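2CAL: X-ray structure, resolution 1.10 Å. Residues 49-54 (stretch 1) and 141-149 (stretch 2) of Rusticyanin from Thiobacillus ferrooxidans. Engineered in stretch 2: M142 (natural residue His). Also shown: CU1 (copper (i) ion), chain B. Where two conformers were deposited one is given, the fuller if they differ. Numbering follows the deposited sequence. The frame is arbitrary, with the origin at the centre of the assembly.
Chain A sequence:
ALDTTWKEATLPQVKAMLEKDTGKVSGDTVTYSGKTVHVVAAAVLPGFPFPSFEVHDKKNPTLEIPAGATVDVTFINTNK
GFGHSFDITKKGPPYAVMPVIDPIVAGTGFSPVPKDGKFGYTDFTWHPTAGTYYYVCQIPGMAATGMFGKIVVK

Stretch 1, residues 49-54: PFPSFE
Stretch 2 141-149: GMAATGMFG

P51 and M147 form the apolar centre. The P51 CA-to-CB bond points toward stretch 2. P51 CB lies 3.9 Å from M147 CB and 3.8 Å from M147 SD. The peptide bond before P51 is cis, and its ring pucker is C-gamma endo. M147 is fully extended (chi1, chi2 and chi3 all t). Its chain runs across one face of the F53 ring. M147 CG is 3.7 Å from F53 CE2, and M147 CE sits 3.9 Å from the ring centroid, 17° off the normal, a CH-pi contact. F53 has chi1 m and chi2 -77°. M147 SD binds the copper CU1 at 2.5 Å, so the metal holds the thioether too.

Next comes M142, an engineered residue (natural His), with chi1 m, chi2 m and chi3 97°. Its SD lies 3.6 Å from P51 CB and 3.5 Å from F50 CZ. The sulfur approaches the F50 ring obliquely. F50 has chi1 t and chi2 -93°.

The nearest CA pair is S52 and M147, 4.5 Å apart. From there onward the two chains run in the same general sense and diverge. No hydrogen bond crosses between the stretches. P51 O lies 3.7 Å from M147 CA. S52 and F53 are extended (phi/psi -160/161 and -101/143), and a strand begins at F53. Residues 142-144 have helical angles; G146 turns at 115/5, where a CB would jam against the preceding carbonyl. M147 (-88/77) leads into the strand at F148 (-165/160).

Within stretch 2, M147 N bonds M142 O at 2.9 Å, bracing the turn.

At the polar edge, T145 (chi1 p) places OG1 3.4 Å from P51 CG. T145 OG1 lies 2.9 Å from G141 O and 3.3 Å from M142 O. S52 CB points away from stretch 2; its OG (chi1 p) lies 2.6 Å from P49 O and 2.7 Å from E54 OE2.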

# COMPACT_ATOMS: atom_id res chain seq x y z
N PRO A 49 -0.01 12.55 -7.68
CA PRO A 49 -1.20 13.19 -7.14
C PRO A 49 -1.44 12.85 -5.68
O PRO A 49 -1.41 11.74 -5.18
CB PRO A 49 -2.32 12.63 -8.04
CG PRO A 49 -1.67 12.22 -9.31
CD PRO A 49 -0.31 11.75 -8.89
N PHE A 50 -1.74 13.93 -4.95
CA PHE A 50 -2.15 13.81 -3.57
C PHE A 50 -3.68 13.69 -3.48
O PHE A 50 -4.37 14.53 -4.05
CB PHE A 50 -1.78 15.03 -2.68
CG PHE A 50 -2.17 14.97 -1.22
CD1 PHE A 50 -3.39 15.52 -0.80
CD2 PHE A 50 -1.44 14.45 -0.15
CE1 PHE A 50 -3.87 15.53 0.48
CE2 PHE A 50 -1.93 14.41 1.15
CZ PHE A 50 -3.12 14.94 1.49
N PRO A 51 -4.24 12.80 -2.66
CA PRO A 51 -3.62 11.68 -1.97
C PRO A 51 -3.71 10.40 -2.77
O PRO A 51 -4.74 10.04 -3.34
CB PRO A 51 -4.46 11.58 -0.67
CG PRO A 51 -5.84 11.89 -1.17
CD PRO A 51 -5.68 12.89 -2.28
N SER A 52 -2.64 9.62 -2.80
CA SER A 52 -2.60 8.38 -3.59
C SER A 52 -1.51 7.48 -3.07
O SER A 52 -0.56 7.88 -2.37
CB SER A 52 -2.37 8.64 -5.07
OG SER A 52 -1.02 9.13 -5.31
N PHE A 53 -1.62 6.19 -3.41
CA PHE A 53 -0.56 5.21 -3.28
C PHE A 53 0.11 4.96 -4.65
O PHE A 53 -0.63 4.92 -5.65
CB PHE A 53 -1.12 3.85 -2.82
CG PHE A 53 -1.74 3.83 -1.44
CD1 PHE A 53 -0.94 3.82 -0.31
CD2 PHE A 53 -3.13 3.81 -1.29
CE1 PHE A 53 -1.53 3.73 0.96
CE2 PHE A 53 -3.72 3.70 -0.05
CZ PHE A 53 -2.91 3.65 1.07
N GLU A 54 1.41 4.76 -4.63
CA GLU A 54 2.11 4.33 -5.83
C GLU A 54 2.62 2.90 -5.59
O GLU A 54 3.21 2.58 -4.54
CB GLU A 54 3.26 5.28 -6.18
CG GLU A 54 2.80 6.54 -6.91
CD GLU A 54 1.92 7.44 -6.05
OE1 GLU A 54 2.36 7.96 -5.00
OE2 GLU A 54 0.78 7.61 -6.54
N GLY A 141 -10.37 11.61 5.67
CA GLY A 141 -10.60 12.27 4.40
C GLY A 141 -9.83 11.72 3.22
O GLY A 141 -10.16 12.05 2.09
N MET A 142 -8.78 10.93 3.47
CA MET A 142 -7.93 10.53 2.37
C MET A 142 -8.57 9.51 1.41
O MET A 142 -8.55 9.69 0.20
CB MET A 142 -6.63 9.95 2.90
CG MET A 142 -5.76 10.94 3.67
SD MET A 142 -5.13 12.35 2.77
CE MET A 142 -6.31 13.65 3.16
N ALA A 143 -9.17 8.46 1.99
CA ALA A 143 -9.87 7.48 1.13
C ALA A 143 -11.05 8.12 0.42
O ALA A 143 -11.31 7.77 -0.72
CB ALA A 143 -10.28 6.31 2.01
N ALA A 144 -11.75 9.04 1.05
CA ALA A 144 -12.88 9.75 0.47
C ALA A 144 -12.47 10.58 -0.71
O ALA A 144 -13.28 10.87 -1.57
CB ALA A 144 -13.50 10.66 1.55
N THR A 145 -11.18 10.96 -0.77
CA THR A 145 -10.67 11.77 -1.86
C THR A 145 -9.70 11.00 -2.75
O THR A 145 -8.96 11.59 -3.52
CB THR A 145 -10.04 13.09 -1.35
OG1 THR A 145 -9.01 12.85 -0.41
CG2 THR A 145 -11.07 13.92 -0.61
N GLY A 146 -9.74 9.66 -2.66
CA GLY A 146 -9.16 8.81 -3.70
C GLY A 146 -7.98 7.99 -3.26
O GLY A 146 -7.38 7.32 -4.12
N MET A 147 -7.60 7.99 -1.98
CA MET A 147 -6.42 7.25 -1.57
C MET A 147 -6.73 5.79 -1.21
O MET A 147 -6.86 5.35 -0.06
CB MET A 147 -5.71 7.93 -0.40
CG MET A 147 -4.31 7.36 -0.17
SD MET A 147 -3.32 8.36 0.98
CE MET A 147 -1.73 7.45 0.90
N PHE A 148 -6.91 5.02 -2.31
CA PHE A 148 -7.25 3.59 -2.21
C PHE A 148 -7.01 2.98 -3.58
O PHE A 148 -7.07 3.68 -4.60
CB PHE A 148 -8.72 3.35 -1.75
CG PHE A 148 -9.78 3.77 -2.75
CD1 PHE A 148 -10.29 5.08 -2.68
CD2 PHE A 148 -10.25 2.94 -3.75
CE1 PHE A 148 -11.23 5.48 -3.60
CE2 PHE A 148 -11.22 3.35 -4.65
CZ PHE A 148 -11.69 4.63 -4.57
N GLY A 149 -6.87 1.65 -3.57
CA GLY A 149 -6.88 0.88 -4.82
C GLY A 149 -7.43 -0.52 -4.58
O GLY A 149 -7.81 -0.88 -3.42
CU CU1 B . -3.26 8.62 3.47